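Local coordinates for protein putative transcriptional regulator (Methanosarcina mazei, PDB 3R0A) that probably regulates transcription by binding DNA through a winged helix-turn-helix domain, and forms a dimer of two identical chains, at residues 99-102 against 103-107; 27-30 against 31-35. All blocks are in the same frame, centred on the assembly; numbering follows the deposited sequence.

Contact 1: residues 99-102 against 103-107; sequences IIQK and IVQSW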
loop_
_atom_site.group_PDB
_atom_site.type_symbol
_atom_site.label_atom_id
_atom_site.label_comp_id
_atom_site.label_asym_id
_atom_site.label_seq_id
_atom_site.Cartn_x
_atom_site.Cartn_y
_atom_site.Cartn_z
ATOM N N ILE B 99 14.699 6.348 0.616
ATOM C CA ILE B 99 14.565 5.871 -0.778
ATOM C C ILE B 99 13.356 4.975 -0.867
ATOM O O ILE B 99 12.495 5.136 -1.724
ATOM C CB ILE B 99 15.785 5.019 -1.276
ATOM C CG1 ILE B 99 17.133 5.718 -1.030
ATOM C CG2 ILE B 99 15.583 4.577 -2.760
ATOM C CD1 ILE B 99 17.452 6.903 -1.949
ATOM N N ILE B 100 13.331 4.003 0.021
ATOM C CA ILE B 100 12.251 3.042 0.115
ATOM C C ILE B 100 10.878 3.708 0.396
ATOM O O ILE B 100 9.872 3.363 -0.254
ATOM C CB ILE B 100 12.636 1.925 1.131
ATOM C CG1 ILE B 100 13.765 1.067 0.531
ATOM C CG2 ILE B 100 11.441 1.059 1.507
ATOM C CD1 ILE B 100 14.335 0.021 1.431
ATOM N N GLN B 101 10.846 4.684 1.307
ATOM C CA GLN B 101 9.582 5.327 1.678
ATOM C C GLN B 101 9.045 6.213 0.594
ATOM O O GLN B 101 7.826 6.287 0.390
ATOM C CB GLN B 101 9.674 6.106 2.987
ATOM C CG GLN B 101 8.284 6.512 3.544
ATOM C CD GLN B 101 7.380 5.325 3.876
ATOM O OE1 GLN B 101 7.842 4.201 4.153
ATOM N NE2 GLN B 101 6.068 5.573 3.860
ATOM N N LYS B 102 9.950 6.870 -0.129
ATOM C CA LYS B 102 9.547 7.648 -1.278
ATOM C C LYS B 102 8.762 6.735 -2.200
ATOM O O LYS B 102 7.691 7.096 -2.680
ATOM C CB LYS B 102 10.762 8.243 -1.997
ATOM C CG LYS B 102 10.534 9.676 -2.522
ATOM C CD LYS B 102 10.852 10.706 -1.417
ATOM C CE LYS B 102 12.240 11.364 -1.671
ATOM N NZ LYS B 102 12.834 11.786 -0.336
ATOM N N ILE B 103 9.295 5.536 -2.400
ATOM C CA ILE B 103 8.708 4.525 -3.276
ATOM C C ILE B 103 7.364 3.940 -2.767
ATOM O O ILE B 103 6.394 3.837 -3.537
ATOM C CB ILE B 103 9.726 3.394 -3.537
ATOM C CG1 ILE B 103 10.939 3.950 -4.314
ATOM C CG2 ILE B 103 9.079 2.261 -4.299
ATOM C CD1 ILE B 103 12.154 3.024 -4.355
ATOM N N VAL B 104 7.315 3.540 -1.500
ATOM C CA VAL B 104 6.052 3.171 -0.846
ATOM C C VAL B 104 5.047 4.325 -0.927
ATOM O O VAL B 104 3.885 4.122 -1.205
ATOM C CB VAL B 104 6.252 2.841 0.658
ATOM C CG1 VAL B 104 4.892 2.689 1.362
ATOM C CG2 VAL B 104 7.097 1.565 0.839
ATOM N N GLN B 105 5.503 5.544 -0.682
ATOM C CA GLN B 105 4.595 6.666 -0.755
ATOM C C GLN B 105 3.918 6.718 -2.143
ATOM O O GLN B 105 2.680 6.885 -2.241
ATOM C CB GLN B 105 5.339 7.981 -0.424
ATOM C CG GLN B 105 4.454 9.214 -0.295
ATOM C CD GLN B 105 3.242 8.930 0.578
ATOM O OE1 GLN B 105 3.392 8.372 1.673
ATOM N NE2 GLN B 105 2.032 9.257 0.072
ATOM N N SER B 106 4.726 6.578 -3.209
ATOM C CA SER B 106 4.199 6.661 -4.588
ATOM C C SER B 106 3.217 5.551 -4.897
ATOM O O SER B 106 2.284 5.756 -5.667
ATOM C CB SER B 106 5.306 6.748 -5.651
ATOM O OG SER B 106 5.885 5.474 -5.905
ATOM N N TRP B 107 3.399 4.389 -4.275
ATOM C CA TRP B 107 2.435 3.281 -4.408
ATOM C C TRP B 107 1.096 3.714 -3.835
ATOM O O TRP B 107 0.036 3.484 -4.436
ATOM C CB TRP B 107 2.895 2.071 -3.617
ATOM C CG TRP B 107 4.132 1.376 -4.100
ATOM C CD1 TRP B 107 4.762 1.533 -5.313
ATOM C CD2 TRP B 107 4.858 0.364 -3.398
ATOM N NE1 TRP B 107 5.852 0.706 -5.390
ATOM C CE2 TRP B 107 5.932 -0.031 -4.230
ATOM C CE3 TRP B 107 4.699 -0.259 -2.153
ATOM C CZ2 TRP B 107 6.851 -1.014 -3.851
ATOM C CZ3 TRP B 107 5.627 -1.230 -1.765
ATOM C CH2 TRP B 107 6.675 -1.613 -2.629
#
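Ile103 lies one helical turn on from Ile99, and the two side chains run alongside each other, pointing the same way. CB of Ile103 sits 3.3 Å from Ile100 O. With CG1 anti to the carbonyl carbon (chi1 -65°), that branch is turned back along the helix, and CG1 comes within 3.2 Å of Ile99 O. The end methyl CD1 goes on past the same carbonyl to meet Ile99 CG2 at 4.1 Å. Cutting Ile103 back to an alanine is likely to leave the Ile99 CG2 methyl without its CD1 neighbour and to thin the packing against Ala21.

Backbone bonds tie the two turns together. The shortest is Gln105 N to Gln101 O, 2.7 Å; the straightest is Val104 N to Ile100 O, with an N-H...O angle of 171°. Ile103 O takes two donors from the same face of its plane, Trp107 N and Ser106 OG. The hydroxyl bond, Ser106 OG to Ile103 O, is 2.9 Å long. The same oxygen lies over one face of the Trp107 ring, near its rim. On another side of the helix, Gln101 bends at chi2 and brings NE2 to 4.0 Å from Val104 CG1.

The long helix 93-119 thus serves two neighbours. Ile100, Ile103 and Trp107 pack on helix 14-22 of their own chain. Ile100, Gln101 and Val104 also meet Leu115, Gly112 and Ala108 of the second subunit. Gln105 OE1 bonds to Gln105 of that subunit, and its NE2 to Asp109 of its own chain, so residues 99-107 help build the dimer interface.

Contact 2: residues 27-30 against 31-35; sequences ADLN and VMKSF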
loop_
_atom_site.group_PDB
_atom_site.type_symbol
_atom_site.label_atom_id
_atom_site.label_comp_id
_atom_site.label_asym_id
_atom_site.label_seq_id
_atom_site.Cartn_x
_atom_site.Cartn_y
_atom_site.Cartn_z
ATOM N N ALA B 27 19.477 -12.575 -5.308
ATOM C CA ALA B 27 20.905 -12.346 -5.291
ATOM C C ALA B 27 21.264 -10.897 -4.976
ATOM O O ALA B 27 22.104 -10.674 -4.105
ATOM C CB ALA B 27 21.506 -12.787 -6.624
ATOM N N ASP B 28 20.620 -9.922 -5.657
ATOM C CA ASP B 28 20.839 -8.488 -5.388
ATOM C C ASP B 28 20.612 -8.184 -3.939
ATOM O O ASP B 28 21.291 -7.341 -3.345
ATOM C CB ASP B 28 19.847 -7.579 -6.137
ATOM C CG ASP B 28 19.990 -7.622 -7.629
ATOM O OD1 ASP B 28 21.090 -7.954 -8.143
ATOM O OD2 ASP B 28 18.970 -7.299 -8.294
ATOM N N LEU B 29 19.597 -8.823 -3.383
ATOM C CA LEU B 29 19.215 -8.551 -2.020
ATOM C C LEU B 29 20.288 -9.098 -1.081
ATOM O O LEU B 29 20.742 -8.402 -0.163
ATOM C CB LEU B 29 17.837 -9.158 -1.723
ATOM C CG LEU B 29 17.503 -9.175 -0.233
ATOM C CD1 LEU B 29 17.122 -7.766 0.267
ATOM C CD2 LEU B 29 16.435 -10.213 0.059
ATOM N N ASN B 30 20.680 -10.351 -1.331
ATOM C CA ASN B 30 21.804 -10.980 -0.625
ATOM C C ASN B 30 23.126 -10.224 -0.756
ATOM O O ASN B 30 23.930 -10.217 0.161
ATOM C CB ASN B 30 21.978 -12.425 -1.065
ATOM C CG ASN B 30 21.050 -13.373 -0.317
ATOM O OD1 ASN B 30 20.850 -14.513 -0.729
ATOM N ND2 ASN B 30 20.485 -12.906 0.792
ATOM N N VAL B 31 23.343 -9.570 -1.894
ATOM C CA VAL B 31 24.481 -8.655 -2.011
ATOM C C VAL B 31 24.247 -7.420 -1.148
ATOM O O VAL B 31 25.132 -7.025 -0.414
ATOM C CB VAL B 31 24.815 -8.297 -3.468
ATOM C CG1 VAL B 31 25.611 -7.010 -3.553
ATOM C CG2 VAL B 31 25.529 -9.469 -4.168
HETATM N N MSE B 32 23.065 -6.817 -1.222
HETATM C CA MSE B 32 22.781 -5.684 -0.343
HETATM C C MSE B 32 22.971 -6.074 1.130
HETATM O O MSE B 32 23.528 -5.274 1.895
HETATM C CB MSE B 32 21.362 -5.166 -0.538
HETATM C CG MSE B 32 21.025 -3.887 0.242
HETATM SE SE MSE B 32 19.218 -3.406 -0.277
HETATM C CE MSE B 32 19.325 -1.528 -0.195
ATOM N N LYS B 33 22.507 -7.282 1.501
ATOM C CA LYS B 33 22.591 -7.797 2.890
ATOM C C LYS B 33 24.067 -7.900 3.291
ATOM O O LYS B 33 24.433 -7.505 4.401
ATOM C CB LYS B 33 21.941 -9.189 3.071
ATOM C CG LYS B 33 20.464 -9.348 2.708
ATOM C CD LYS B 33 19.476 -8.977 3.817
ATOM C CE LYS B 33 18.956 -10.195 4.599
ATOM N NZ LYS B 33 18.554 -11.330 3.713
ATOM N N SER B 34 24.892 -8.418 2.373
ATOM C CA SER B 34 26.332 -8.506 2.556
ATOM C C SER B 34 27.014 -7.189 2.937
ATOM O O SER B 34 27.929 -7.171 3.768
ATOM C CB SER B 34 26.979 -9.050 1.295
ATOM O OG SER B 34 27.435 -10.370 1.519
ATOM N N PHE B 35 26.583 -6.102 2.298
ATOM C CA PHE B 35 27.098 -4.779 2.593
ATOM C C PHE B 35 26.577 -4.352 3.959
ATOM O O PHE B 35 27.334 -3.838 4.789
ATOM C CB PHE B 35 26.654 -3.771 1.534
ATOM C CG PHE B 35 27.545 -3.704 0.328
ATOM C CD1 PHE B 35 27.186 -4.332 -0.853
ATOM C CD2 PHE B 35 28.744 -2.993 0.361
ATOM C CE1 PHE B 35 28.017 -4.242 -1.994
ATOM C CE2 PHE B 35 29.567 -2.902 -0.768
ATOM C CZ PHE B 35 29.210 -3.533 -1.939
#
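Four consecutive i to i+4 bonds, from Val31, Met32, Lys33 and Ser34 back to Ala27, Asp28, Leu29 and Asn30, make this a continuous stretch of alpha-helix, the shortest of them Lys33 N to Leu29 O at 2.7 Å.

Lys33 carries most of the side-chain contact. Its CG, anti to the carbonyl carbon (chi1 -58°), folds back over the preceding turn to lie 3.0 Å from Leu29 O. There Lys33 CG also meets Leu29 CG at 4.2 Å, the two side chains crossing at a slant. Further bends curl the lysine so that NZ ends 3.8 Å from Asn30 ND2. Asn30 thus flanks the lysine with its amide nitrogen, and ND2 also lies 4.0 Å from Lys33 CG. Val31 sends CG2 back to 3.6 Å from Ala27 O. Its other methyl, CG1, lies in the ring plane of Phe35, at the ring edge. Met32, a selenomethionine, touches the previous turn through CB, 3.3 Å from Leu29 O, while its end leads away, and the side chain packs on Leu22, Leu66 and Ile90.

The chemistry divides round the helix. Val31, Met32 and Phe35 are buried against helix 56-68, with Met32 and Phe35 also on strand 84-90. Buried Asp28 is matched by a salt bridge to Lys65 and bonds from Ser62 and Thr25, which probably stabilise its negative charge. Lys33, by contrast, is partly exposed. Its ammonium makes a long, weak ion pair with Glu15, and its side chain also packs on Trp118 of the second subunit.

How the contacts relate
Both contacts lie within one helix each, but they play different parts in the fold. Contact 2 lies on helix 26-37, within the compact helical and hairpin unit that is consistent with a winged helix-turn-helix. Contact 1 lies on the long helix 93-119, where the chain meets its partner. Their centres are 20 Å apart. Their nearest atoms come to about 5 Å without touching. Helix 14-22 bridges them: Leu22 meets both Ile100 of contact 1 and Met32 of contact 2. The second subunit reaches both, broadly at 99-107 but at 27-35 through its Trp118 on Lys33.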